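Local coordinates for protein putative citrate lyase (PDB 3QQW) that probably acts as a magnesium-dependent lyase of the citrate lyase family, perhaps cleaving citramalyl-CoA, on a TIM-barrel scaffold, at residues F271-D276 / Y304-E309. Sequence-based numbering, arbitrary orientation.
Sequences FTEVED and YRYFWE
Glu273 and Tyr306 make a single weak hydrogen bond at the protein surface, linking two C-terminal helices, 271-283 and 304-316, that follow the last strand of the barrel. The contact's centre lies about 23 Å from the centre of the chain, and the two segments bury just 64 Å² in total. Tyr306 OH donates to Glu273 OE2 at 2.8 Å, yet the bond is weak: the CZ-OH-OE2 angle of about 145° is too open for the O-H to point straight at the acceptor. The rest of the carboxylate stands farther off, with Glu273 CD 4.0 Å from Tyr306 OH. OE2 meets the phenol obliquely, and the carboxylate and ring planes are 30° apart, while the two side chains cross at roughly a right angle. Both reach the meeting point by extension: Glu273 has CG anti to its amide nitrogen (chi1 -151°) and its chain runs on extended, and Tyr306 likewise turns its ring away from its own N. Farther along helix 304-316, the buried Val274 packs on Val310 and Ala314, an apolar contact between the same helices. Tyr306 also packs on Gly186 of a neighbouring subunit, and Glu309 OE2 hydrogen-bonds His185 ND1 of that same subunit, placing helix 304-316 at a subunit interface. Away from the predicted magnesium and substrate residues, this is a surface side-chain tie between helices of the C-terminal extension to a TIM barrel.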
loop_
_atom_site.group_PDB
_atom_site.type_symbol
_atom_site.label_atom_id
_atom_site.label_comp_id
_atom_site.label_asym_id
_atom_site.label_seq_id
_atom_site.Cartn_x
_atom_site.Cartn_y
_atom_site.Cartn_z
ATOM N N PHE C 271 11.253 -9.013 29.734
ATOM C CA PHE C 271 11.067 -9.375 31.140
ATOM C C PHE C 271 10.524 -8.213 31.986
ATOM O O PHE C 271 9.635 -8.432 32.806
ATOM C CB PHE C 271 12.395 -9.872 31.744
ATOM C CG PHE C 271 12.334 -10.158 33.224
ATOM N N THR C 272 11.068 -6.995 31.804
ATOM C CA THR C 272 10.648 -5.814 32.573
ATOM C C THR C 272 9.242 -5.366 32.147
ATOM O O THR C 272 8.466 -4.907 32.991
ATOM C CB THR C 272 11.671 -4.675 32.461
ATOM O OG1 THR C 272 12.072 -4.523 31.100
ATOM C CG2 THR C 272 12.890 -4.902 33.345
ATOM N N GLU C 273 8.911 -5.533 30.854
ATOM C CA GLU C 273 7.614 -5.192 30.276
ATOM C C GLU C 273 6.494 -6.016 30.923
ATOM O O GLU C 273 5.438 -5.460 31.230
ATOM C CB GLU C 273 7.654 -5.433 28.762
ATOM C CG GLU C 273 6.744 -4.543 27.930
ATOM C CD GLU C 273 6.902 -4.708 26.426
ATOM O OE1 GLU C 273 7.886 -5.345 25.983
ATOM O OE2 GLU C 273 5.939 -4.361 25.707
ATOM N N VAL C 274 6.731 -7.332 31.145
ATOM C CA VAL C 274 5.748 -8.244 31.745
ATOM C C VAL C 274 5.612 -7.960 33.241
ATOM O O VAL C 274 4.507 -8.043 33.775
ATOM C CB VAL C 274 5.999 -9.750 31.446
ATOM C CG1 VAL C 274 5.924 -10.007 29.951
ATOM C CG2 VAL C 274 7.323 -10.254 31.999
ATOM N N GLU C 275 6.722 -7.589 33.898
ATOM C CA GLU C 275 6.749 -7.247 35.317
ATOM C C GLU C 275 5.836 -6.054 35.570
ATOM O O GLU C 275 5.007 -6.096 36.481
ATOM C CB GLU C 275 8.187 -6.931 35.755
ATOM C CG GLU C 275 8.602 -7.585 37.057
ATOM C CD GLU C 275 10.056 -8.008 37.045
ATOM O OE1 GLU C 275 10.922 -7.157 36.735
ATOM O OE2 GLU C 275 10.319 -9.214 37.254
ATOM N N ASP C 276 5.947 -5.023 34.706
ATOM C CA ASP C 276 5.144 -3.800 34.748
ATOM C C ASP C 276 3.680 -4.087 34.409
ATOM O O ASP C 276 2.788 -3.564 35.083
ATOM C CB ASP C 276 5.705 -2.735 33.783
ATOM C CG ASP C 276 7.114 -2.247 34.072
ATOM O OD1 ASP C 276 7.549 -2.329 35.246
ATOM O OD2 ASP C 276 7.773 -1.753 33.130
ATOM N N TYR C 304 -5.397 -0.919 29.697
ATOM C CA TYR C 304 -5.384 -2.173 30.471
ATOM C C TYR C 304 -5.470 -3.412 29.545
ATOM O O TYR C 304 -4.867 -4.452 29.848
ATOM C CB TYR C 304 -6.514 -2.189 31.515
ATOM N N ARG C 305 -6.192 -3.275 28.404
ATOM C CA ARG C 305 -6.357 -4.308 27.390
ATOM C C ARG C 305 -4.992 -4.631 26.747
ATOM O O ARG C 305 -4.756 -5.796 26.405
ATOM C CB ARG C 305 -7.390 -3.878 26.338
ATOM N N TYR C 306 -4.077 -3.619 26.651
ATOM C CA TYR C 306 -2.710 -3.783 26.125
ATOM C C TYR C 306 -1.869 -4.616 27.087
ATOM O O TYR C 306 -1.285 -5.619 26.683
ATOM C CB TYR C 306 -2.021 -2.414 25.855
ATOM C CG TYR C 306 -0.506 -2.480 25.733
ATOM C CD1 TYR C 306 0.102 -2.935 24.565
ATOM C CD2 TYR C 306 0.319 -2.074 26.781
ATOM C CE1 TYR C 306 1.495 -3.004 24.450
ATOM C CE2 TYR C 306 1.711 -2.140 26.678
ATOM C CZ TYR C 306 2.295 -2.604 25.510
ATOM O OH TYR C 306 3.665 -2.674 25.410
ATOM N N PHE C 307 -1.804 -4.183 28.356
ATOM C CA PHE C 307 -1.022 -4.836 29.401
ATOM C C PHE C 307 -1.545 -6.257 29.641
ATOM O O PHE C 307 -0.740 -7.135 29.940
ATOM C CB PHE C 307 -1.006 -3.994 30.680
ATOM N N TRP C 308 -2.857 -6.494 29.420
ATOM C CA TRP C 308 -3.464 -7.817 29.559
ATOM C C TRP C 308 -2.985 -8.745 28.433
ATOM O O TRP C 308 -2.735 -9.932 28.679
ATOM C CB TRP C 308 -5.003 -7.728 29.591
ATOM C CG TRP C 308 -5.725 -9.041 29.677
ATOM C CD1 TRP C 308 -6.795 -9.428 28.923
ATOM C CD2 TRP C 308 -5.417 -10.153 30.539
ATOM N NE1 TRP C 308 -7.187 -10.703 29.272
ATOM C CE2 TRP C 308 -6.356 -11.172 30.259
ATOM C CE3 TRP C 308 -4.426 -10.395 31.505
ATOM C CZ2 TRP C 308 -6.339 -12.407 30.919
ATOM C CZ3 TRP C 308 -4.422 -11.612 32.169
ATOM C CH2 TRP C 308 -5.371 -12.600 31.878
ATOM N N GLU C 309 -2.839 -8.187 27.212
ATOM C CA GLU C 309 -2.332 -8.881 26.031
ATOM C C GLU C 309 -0.882 -9.302 26.273
ATOM O O GLU C 309 -0.541 -10.455 25.989
ATOM C CB GLU C 309 -2.431 -7.991 24.774
ATOM C CG GLU C 309 -3.801 -7.896 24.120
ATOM C CD GLU C 309 -3.970 -6.813 23.060
ATOM O OE1 GLU C 309 -3.263 -5.779 23.125
ATOM O OE2 GLU C 309 -4.850 -6.981 22.186
#